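Long-range contacts in putative ATP-dependent endonuclease of the OLD family (Thermus scotoductus, PDB 6P74), which degrades linear and supercoiled double-stranded DNA from 5' to 3', nicks circular DNA, and carries an ATPase domain whose activity DNA stimulates: residues A[269-273]-A[302-306]; A[263-269]-A[296-302]; A[38-42]-A[134-138]. All blocks are in the same frame, centred on the assembly; numbering follows the deposited sequence.

Overall arrangement
All three contacts lie in the ATPase domain round one mixed P-loop NTPase sheet. Interaction 1 pairs its parallel strands 272-276 and 304-308. Interaction 2, its centre about 8 Å from that of interaction 1, joins the ends of the helices leading into those strands, sharing Lys269 and Gln302. Interaction 3, its centre about 12 Å from that of interaction 1, packs the P-loop helix 34-45 against the edge strand 135-138, linked to 272-276 by a probable hydrogen bond from Leu136 N to Thr272 O, 2.9 Å. Interactions 2 and 3 do not touch (nearest atoms about 5 Å apart). The side chain of Thr35, in the inferred ATP site, is about 3 Å from that of Arg39, one helical turn on; interaction 2 is remote.

Interaction 1: A[269-273]-A[302-306]; sequences KIGTV and QCQII
Two neighbouring parallel strands of a P-loop NTPase sheet, the first and last elements of the beta-alpha-beta unit 272-276, 284-299, 304-308, run with their CA 269-to-273 and CA 302-to-306 directions 9° apart. Thr272 pairs with Gln304 (CA-CA 4.6 Å) and Val273 with Ile305 (CA-CA 5.0 Å). Before them the nearest CA pairs are Lys269-Gln302 (4.5 Å) and Gly271-Cys303 (4.6 Å), which skips Ile270. The backbone is extended except at Ile270 (phi/psi -128/7°) and Gly271 (74/-141°), where positive phi suits glycine, and at Gln302 (-87/-14°).

Backbone hydrogen bonds run Ile270 N to Gln302 O (3.0 Å), Gln304 N to Gly271 O (2.8 Å), Val273 N to Gln304 O (2.8 Å) and Ile306 N to Val273 O (2.8 Å).

Apolar contacts are Ile270 CG1 to Cys303 CB (3.5 Å) and, with Val273 t and Ile305 m,m, Val273 CB to Ile305 CD1 (3.7 Å). On the other face, where Gln304 also accepts from Leu2 N, Thr272 (m) donates from OG1 to Gln304 OE1 (Gln304 t,t) at 2.7 Å.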
loop_
_atom_site.group_PDB
_atom_site.type_symbol
_atom_site.label_atom_id
_atom_site.label_comp_id
_atom_site.label_asym_id
_atom_site.label_seq_id
_atom_site.Cartn_x
_atom_site.Cartn_y
_atom_site.Cartn_z
ATOM N N LYS A 269 16.808 6.110 26.210
ATOM C CA LYS A 269 16.012 4.993 25.729
ATOM C C LYS A 269 14.936 5.501 24.775
ATOM O O LYS A 269 14.326 6.548 25.007
ATOM C CB LYS A 269 15.385 4.252 26.916
ATOM C CG LYS A 269 16.399 3.685 27.924
ATOM C CD LYS A 269 15.782 2.575 28.765
ATOM C CE LYS A 269 16.817 1.535 29.203
ATOM N NZ LYS A 269 17.628 2.015 30.355
ATOM N N ILE A 270 14.698 4.760 23.690
ATOM C CA ILE A 270 13.751 5.221 22.680
ATOM C C ILE A 270 12.700 4.170 22.352
ATOM O O ILE A 270 11.889 4.361 21.442
ATOM C CB ILE A 270 14.486 5.676 21.408
ATOM C CG1 ILE A 270 15.270 4.522 20.794
ATOM C CG2 ILE A 270 15.414 6.845 21.728
ATOM C CD1 ILE A 270 15.902 4.860 19.470
ATOM N N GLY A 271 12.685 3.062 23.087
ATOM C CA GLY A 271 11.624 2.088 22.902
ATOM C C GLY A 271 11.762 1.267 21.632
ATOM O O GLY A 271 12.875 0.890 21.250
ATOM N N THR A 272 10.644 1.004 20.965
ATOM C CA THR A 272 10.584 0.022 19.900
ATOM C C THR A 272 10.557 0.698 18.542
ATOM O O THR A 272 9.715 1.565 18.285
ATOM C CB THR A 272 9.362 -0.883 20.045
ATOM O OG1 THR A 272 9.470 -1.626 21.264
ATOM C CG2 THR A 272 9.298 -1.866 18.844
ATOM N N VAL A 273 11.453 0.252 17.667
ATOM C CA VAL A 273 11.605 0.763 16.311
ATOM C C VAL A 273 11.425 -0.401 15.351
ATOM O O VAL A 273 12.013 -1.466 15.541
ATOM C CB VAL A 273 12.987 1.414 16.094
ATOM C CG1 VAL A 273 13.072 2.017 14.709
ATOM C CG2 VAL A 273 13.273 2.447 17.169
ATOM N N GLN A 302 18.826 -0.018 25.110
ATOM C CA GLN A 302 18.429 1.343 24.796
ATOM C C GLN A 302 17.274 1.412 23.811
ATOM O O GLN A 302 16.686 2.483 23.634
ATOM C CB GLN A 302 19.630 2.104 24.227
ATOM C CG GLN A 302 19.326 3.520 23.814
ATOM C CD GLN A 302 20.567 4.240 23.330
ATOM O OE1 GLN A 302 21.603 3.616 23.074
ATOM N NE2 GLN A 302 20.477 5.561 23.219
ATOM N N CYS A 303 16.947 0.308 23.154
ATOM C CA CYS A 303 15.784 0.253 22.283
ATOM C C CYS A 303 15.564 -1.200 21.892
ATOM O O CYS A 303 16.370 -2.081 22.201
ATOM C CB CYS A 303 15.970 1.116 21.039
ATOM S SG CYS A 303 17.210 0.437 19.950
ATOM N N GLN A 304 14.457 -1.434 21.205
ATOM C CA GLN A 304 14.176 -2.708 20.573
ATOM C C GLN A 304 14.032 -2.455 19.079
ATOM O O GLN A 304 13.325 -1.525 18.680
ATOM C CB GLN A 304 12.908 -3.335 21.159
ATOM C CG GLN A 304 12.331 -4.446 20.295
ATOM C CD GLN A 304 11.042 -5.006 20.854
ATOM O OE1 GLN A 304 10.156 -4.249 21.277
ATOM N NE2 GLN A 304 10.920 -6.344 20.856
ATOM N N ILE A 305 14.717 -3.255 18.257
ATOM C CA ILE A 305 14.686 -3.098 16.799
ATOM C C ILE A 305 14.036 -4.329 16.188
ATOM O O ILE A 305 14.505 -5.458 16.391
ATOM C CB ILE A 305 16.090 -2.886 16.201
ATOM C CG1 ILE A 305 16.795 -1.716 16.869
ATOM C CG2 ILE A 305 15.990 -2.601 14.714
ATOM C CD1 ILE A 305 16.156 -0.386 16.527
ATOM N N ILE A 306 12.981 -4.112 15.418
ATOM C CA ILE A 306 12.306 -5.168 14.687
ATOM C C ILE A 306 12.372 -4.790 13.219
ATOM O O ILE A 306 11.967 -3.684 12.850
ATOM C CB ILE A 306 10.849 -5.329 15.142
ATOM C CG1 ILE A 306 10.784 -5.707 16.622
ATOM C CG2 ILE A 306 10.096 -6.329 14.255
ATOM C CD1 ILE A 306 9.357 -5.693 17.162
#

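Interaction 2: A[263-269]-A[296-302]; sequences FRQLGEK and EMADKDQ
The carboxamide of Gln302 makes the strongest polar link between the two segments. Extended as t,t, it donates from NE2 to Phe263 O at 2.9 Å and to Glu268 O at 3.0 Å, the first bond bent (131°) and the second nearly straight (163°), so a single nitrogen joins 296-302 both to the last turn of helix 246-266 and to the loop after it. Phe263 O also accepts Gly267 N (2.9 Å), and Gly267 then leaves the helix with positive phi (73/-9°). Gln302 OE1 is buried with no polar partner in the model.

A salt-bridge network lies farther out. Arg264 (chi1 t, chi2 off-rotamer at -115°) has NE 3.6 Å from Glu296 OE1, which sits over one face of the guanidinium, so the attraction is of charges without a directed N-H. Within 296-302, Lys300 NZ forms a salt bridge with a weak hydrogen bond to Glu296 OE2 at 3.4 Å, and it lies 3.8 Å from Arg264 CG. Arg264 is also paired with Glu261, and Glu296 with Arg292.

Met297 (m,t,m) sets SD 3.7 Å from Arg264 CB and 4.4 Å from Phe263 CB, where the segments approach to 6.6 Å between Arg264 CA and Met297 CA. They converge to 4.5 Å between Lys269 CA and Gln302 CA, with Lys269 CA 3.3 Å from Gln302 O in a CA-H...O contact.

Helix 284-299 finishes in a Schellman motif, Asp301 having positive phi (71/24°) and Gln302 N bonding Met297 O at 2.8 Å. These are helix-to-strand turns of an alpha/beta domain, each delivering the chain into a parallel strand.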
loop_
_atom_site.group_PDB
_atom_site.type_symbol
_atom_site.label_atom_id
_atom_site.label_comp_id
_atom_site.label_asym_id
_atom_site.label_seq_id
_atom_site.Cartn_x
_atom_site.Cartn_y
_atom_site.Cartn_z
ATOM N N PHE A 263 21.251 9.114 18.467
ATOM C CA PHE A 263 20.546 8.438 19.557
ATOM C C PHE A 263 21.510 7.713 20.480
ATOM O O PHE A 263 21.409 7.810 21.706
ATOM C CB PHE A 263 19.538 7.440 19.002
ATOM C CG PHE A 263 18.208 8.038 18.656
ATOM C CD1 PHE A 263 17.545 8.853 19.545
ATOM C CD2 PHE A 263 17.606 7.756 17.442
ATOM C CE1 PHE A 263 16.312 9.388 19.220
ATOM C CE2 PHE A 263 16.383 8.298 17.114
ATOM C CZ PHE A 263 15.738 9.110 17.998
ATOM N N ARG A 264 22.438 6.949 19.905
ATOM C CA ARG A 264 23.320 6.132 20.729
ATOM C C ARG A 264 24.202 6.998 21.607
ATOM O O ARG A 264 24.471 6.651 22.764
ATOM C CB ARG A 264 24.173 5.213 19.857
ATOM C CG ARG A 264 24.829 4.108 20.649
ATOM C CD ARG A 264 26.313 4.264 20.625
ATOM N NE ARG A 264 26.805 4.103 19.268
ATOM C CZ ARG A 264 27.995 4.518 18.855
ATOM N NH1 ARG A 264 28.821 5.137 19.699
ATOM N NH2 ARG A 264 28.358 4.318 17.589
ATOM N N GLN A 265 24.671 8.128 21.066
ATOM C CA GLN A 265 25.454 9.065 21.860
ATOM C C GLN A 265 24.604 9.789 22.891
ATOM O O GLN A 265 25.102 10.104 23.975
ATOM C CB GLN A 265 26.143 10.083 20.961
ATOM C CG GLN A 265 27.042 9.455 19.931
ATOM C CD GLN A 265 28.035 10.447 19.384
ATOM O OE1 GLN A 265 28.252 11.511 19.974
ATOM N NE2 GLN A 265 28.638 10.118 18.245
ATOM N N LEU A 266 23.338 10.087 22.575
ATOM C CA LEU A 266 22.482 10.774 23.539
ATOM C C LEU A 266 22.040 9.849 24.661
ATOM O O LEU A 266 21.637 10.330 25.727
ATOM C CB LEU A 266 21.255 11.378 22.849
ATOM C CG LEU A 266 21.432 12.759 22.198
ATOM C CD1 LEU A 266 21.866 13.815 23.217
ATOM C CD2 LEU A 266 22.411 12.720 21.011
ATOM N N GLY A 267 22.116 8.536 24.446
ATOM C CA GLY A 267 21.911 7.569 25.497
ATOM C C GLY A 267 20.488 7.391 25.960
ATOM O O GLY A 267 20.225 6.459 26.726
ATOM N N GLU A 268 19.559 8.234 25.528
ATOM C CA GLU A 268 18.184 8.086 25.970
ATOM C C GLU A 268 17.567 6.821 25.383
ATOM O O GLU A 268 17.787 6.484 24.218
ATOM C CB GLU A 268 17.361 9.311 25.576
ATOM C CG GLU A 268 17.652 10.558 26.399
ATOM C CD GLU A 268 16.532 11.571 26.301
ATOM O OE1 GLU A 268 15.561 11.283 25.573
ATOM O OE2 GLU A 268 16.612 12.645 26.946
ATOM N N LYS A 269 16.808 6.110 26.210
ATOM C CA LYS A 269 16.012 4.993 25.729
ATOM C C LYS A 269 14.936 5.501 24.775
ATOM O O LYS A 269 14.326 6.548 25.007
ATOM C CB LYS A 269 15.385 4.252 26.916
ATOM C CG LYS A 269 16.399 3.685 27.924
ATOM C CD LYS A 269 15.782 2.575 28.765
ATOM C CE LYS A 269 16.817 1.535 29.203
ATOM N NZ LYS A 269 17.628 2.015 30.355
ATOM N N GLU A 296 24.432 -2.686 19.175
ATOM C CA GLU A 296 24.869 -2.121 20.447
ATOM C C GLU A 296 23.684 -1.534 21.214
ATOM O O GLU A 296 23.555 -1.740 22.426
ATOM C CB GLU A 296 25.963 -1.074 20.238
ATOM C CG GLU A 296 26.605 -0.636 21.569
ATOM C CD GLU A 296 27.525 0.582 21.458
ATOM O OE1 GLU A 296 27.979 0.900 20.341
ATOM O OE2 GLU A 296 27.797 1.226 22.501
ATOM N N MET A 297 22.776 -0.846 20.517
ATOM C CA MET A 297 21.649 -0.220 21.205
ATOM C C MET A 297 20.671 -1.259 21.737
ATOM O O MET A 297 20.107 -1.092 22.828
ATOM C CB MET A 297 20.939 0.748 20.271
ATOM C CG MET A 297 21.871 1.731 19.614
ATOM S SD MET A 297 21.067 3.297 19.268
ATOM C CE MET A 297 19.801 2.823 18.110
ATOM N N ALA A 298 20.443 -2.331 20.976
ATOM C CA ALA A 298 19.580 -3.399 21.460
ATOM C C ALA A 298 20.201 -4.114 22.657
ATOM O O ALA A 298 19.514 -4.386 23.647
ATOM C CB ALA A 298 19.289 -4.387 20.337
ATOM N N ASP A 299 21.497 -4.421 22.586
ATOM C CA ASP A 299 22.143 -5.172 23.661
ATOM C C ASP A 299 22.249 -4.343 24.937
ATOM O O ASP A 299 22.043 -4.858 26.044
ATOM C CB ASP A 299 23.529 -5.634 23.208
ATOM C CG ASP A 299 23.475 -6.705 22.124
ATOM O OD1 ASP A 299 22.371 -7.237 21.856
ATOM O OD2 ASP A 299 24.538 -7.009 21.537
ATOM N N LYS A 300 22.591 -3.063 24.799
ATOM C CA LYS A 300 22.615 -2.080 25.871
ATOM C C LYS A 300 21.223 -1.767 26.407
ATOM O O LYS A 300 21.108 -1.012 27.373
ATOM C CB LYS A 300 23.294 -0.807 25.343
ATOM C CG LYS A 300 23.401 0.334 26.311
ATOM C CD LYS A 300 23.746 1.646 25.598
ATOM C CE LYS A 300 25.117 1.609 24.933
ATOM N NZ LYS A 300 25.394 2.894 24.225
ATOM N N ASP A 301 20.167 -2.305 25.797
ATOM C CA ASP A 301 18.796 -2.142 26.285
ATOM C C ASP A 301 18.263 -0.726 26.080
ATOM O O ASP A 301 17.344 -0.285 26.779
ATOM C CB ASP A 301 18.679 -2.535 27.755
ATOM C CG ASP A 301 17.664 -3.627 27.971
ATOM O OD1 ASP A 301 16.737 -3.720 27.135
ATOM O OD2 ASP A 301 17.787 -4.385 28.962
ATOM N N GLN A 302 18.826 -0.018 25.110
ATOM C CA GLN A 302 18.429 1.343 24.796
ATOM C C GLN A 302 17.274 1.412 23.811
ATOM O O GLN A 302 16.686 2.483 23.634
ATOM C CB GLN A 302 19.630 2.104 24.227
ATOM C CG GLN A 302 19.326 3.520 23.814
ATOM C CD GLN A 302 20.567 4.240 23.330
ATOM O OE1 GLN A 302 21.603 3.616 23.074
ATOM N NE2 GLN A 302 20.477 5.561 23.219
#

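Interaction 3: A[38-42]-A[134-138]; sequences LRAID and RVLFL
Residues 38-42 form a regular helical turn within helix 34-45, closed by Asp42 N to Leu38 O at 3.1 Å, and residues 135-138 are extended as the edge strand of the mixed sheet within this chain. The axes of 38-42 and 135-138 come within 9.9 Å, and the two N-to-C directions differ by 138° (signed crossing -138°), so they run obliquely antiparallel. The closest CA pair is Asp42 and Phe137, 7.0 Å apart. Leu38, Ile41 and Asp42 direct their CA-to-CB bonds toward the strand, as Val135 and Phe137 do toward the helix.

Phe137 (chi1 -159°, t; chi2 -74°) contributes the largest share of the buried surface. Its ring lies against the helix, with CZ 4.0 Å from Leu38 CB and 4.5 Å from Arg39 CD. Leu38 O lies at the ring edge, near its plane, 3.4 Å from Phe137 CE2. Asp42 (t) brings OD1 to 3.2 Å from Phe137 CD2, approaching obliquely. Beside it, Ile41 CG2 meets Val135 CG1 at 4.4 Å. Ile274 of the adjoining strand touches Leu38, Ile41 and Phe137, continuing the packing into the sheet.

Helix 34-45 starts at Lys34 and Thr35, the end of the Walker A motif and inferred ATP ligands. Arg39, whose CA-to-CB bond points away from the strand, forms a salt bridge with Glu276, and Val135 has a backbone hydrogen bond with Leu45 of helix 34-45. Between the two segments themselves no hydrogen bond forms: they meet by packing, with two helix oxygens, Leu38 O and Asp42 OD1, set close to aromatic carbons of Phe137.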
loop_
_atom_site.group_PDB
_atom_site.type_symbol
_atom_site.label_atom_id
_atom_site.label_comp_id
_atom_site.label_asym_id
_atom_site.label_seq_id
_atom_site.Cartn_x
_atom_site.Cartn_y
_atom_site.Cartn_z
ATOM N N LEU A 38 5.180 -6.845 9.744
ATOM C CA LEU A 38 5.490 -5.498 10.205
ATOM C C LEU A 38 4.260 -4.595 10.160
ATOM O O LEU A 38 4.032 -3.809 11.093
ATOM C CB LEU A 38 6.614 -4.893 9.378
ATOM C CG LEU A 38 7.932 -5.657 9.400
ATOM C CD1 LEU A 38 9.001 -4.812 8.748
ATOM C CD2 LEU A 38 8.308 -6.003 10.830
ATOM N N ARG A 39 3.462 -4.673 9.082
ATOM C CA ARG A 39 2.293 -3.797 8.980
ATOM C C ARG A 39 1.275 -4.098 10.083
ATOM O O ARG A 39 0.624 -3.182 10.604
ATOM C CB ARG A 39 1.652 -3.914 7.599
ATOM C CG ARG A 39 2.614 -3.623 6.443
ATOM C CD ARG A 39 2.862 -2.128 6.195
ATOM N NE ARG A 39 2.372 -1.725 4.875
ATOM C CZ ARG A 39 3.050 -1.862 3.736
ATOM N NH1 ARG A 39 4.271 -2.382 3.733
ATOM N NH2 ARG A 39 2.501 -1.474 2.591
ATOM N N ALA A 40 1.141 -5.372 10.466
ATOM C CA ALA A 40 0.212 -5.727 11.528
ATOM C C ALA A 40 0.598 -5.061 12.844
ATOM O O ALA A 40 -0.272 -4.569 13.579
ATOM C CB ALA A 40 0.147 -7.246 11.690
ATOM N N ILE A 41 1.894 -5.049 13.172
ATOM C CA ILE A 41 2.333 -4.352 14.376
ATOM C C ILE A 41 1.982 -2.878 14.275
ATOM O O ILE A 41 1.462 -2.275 15.225
ATOM C CB ILE A 41 3.842 -4.564 14.608
ATOM C CG1 ILE A 41 4.143 -6.034 14.924
ATOM C CG2 ILE A 41 4.351 -3.640 15.720
ATOM C CD1 ILE A 41 5.641 -6.434 14.767
ATOM N N ASP A 42 2.228 -2.280 13.106
ATOM C CA ASP A 42 1.996 -0.851 12.958
ATOM C C ASP A 42 0.519 -0.481 13.085
ATOM O O ASP A 42 0.204 0.635 13.507
ATOM C CB ASP A 42 2.525 -0.375 11.620
ATOM C CG ASP A 42 2.583 1.120 11.544
ATOM O OD1 ASP A 42 3.369 1.696 12.329
ATOM O OD2 ASP A 42 1.845 1.720 10.727
ATOM N N ARG A 134 3.739 2.449 21.800
ATOM C CA ARG A 134 3.822 2.876 20.409
ATOM C C ARG A 134 5.222 2.683 19.837
ATOM O O ARG A 134 6.238 2.826 20.525
ATOM C CB ARG A 134 3.408 4.337 20.263
ATOM C CG ARG A 134 1.959 4.476 19.868
ATOM C CD ARG A 134 1.497 5.916 19.985
ATOM N NE ARG A 134 2.012 6.739 18.896
ATOM C CZ ARG A 134 1.897 8.063 18.838
ATOM N NH1 ARG A 134 1.288 8.724 19.821
ATOM N NH2 ARG A 134 2.392 8.729 17.803
ATOM N N VAL A 135 5.267 2.378 18.548
ATOM C CA VAL A 135 6.505 2.036 17.866
ATOM C C VAL A 135 6.797 3.104 16.837
ATOM O O VAL A 135 5.885 3.675 16.231
ATOM C CB VAL A 135 6.422 0.658 17.190
ATOM C CG1 VAL A 135 6.080 -0.399 18.205
ATOM C CG2 VAL A 135 5.386 0.693 16.085
ATOM N N LEU A 136 8.079 3.381 16.647
ATOM C CA LEU A 136 8.515 4.128 15.478
ATOM C C LEU A 136 8.544 3.184 14.284
ATOM O O LEU A 136 9.155 2.110 14.346
ATOM C CB LEU A 136 9.895 4.736 15.711
ATOM C CG LEU A 136 9.888 6.116 16.350
ATOM C CD1 LEU A 136 11.308 6.606 16.522
ATOM C CD2 LEU A 136 9.085 7.081 15.480
ATOM N N PHE A 137 7.874 3.568 13.207
ATOM C CA PHE A 137 7.868 2.767 11.990
ATOM C C PHE A 137 8.700 3.460 10.913
ATOM O O PHE A 137 8.269 4.456 10.331
ATOM C CB PHE A 137 6.443 2.511 11.504
ATOM C CG PHE A 137 6.342 1.318 10.599
ATOM C CD1 PHE A 137 6.816 1.375 9.298
ATOM C CD2 PHE A 137 5.824 0.121 11.062
ATOM C CE1 PHE A 137 6.746 0.280 8.463
ATOM C CE2 PHE A 137 5.746 -0.976 10.228
ATOM C CZ PHE A 137 6.216 -0.893 8.918
ATOM N N LEU A 138 9.881 2.928 10.634
ATOM C CA LEU A 138 10.703 3.414 9.523
ATOM C C LEU A 138 10.441 2.541 8.301
ATOM O O LEU A 138 11.106 1.527 8.084
ATOM C CB LEU A 138 12.174 3.399 9.892
ATOM C CG LEU A 138 12.764 4.710 10.368
ATOM C CD1 LEU A 138 11.944 5.225 11.535
ATOM C CD2 LEU A 138 14.218 4.496 10.756
#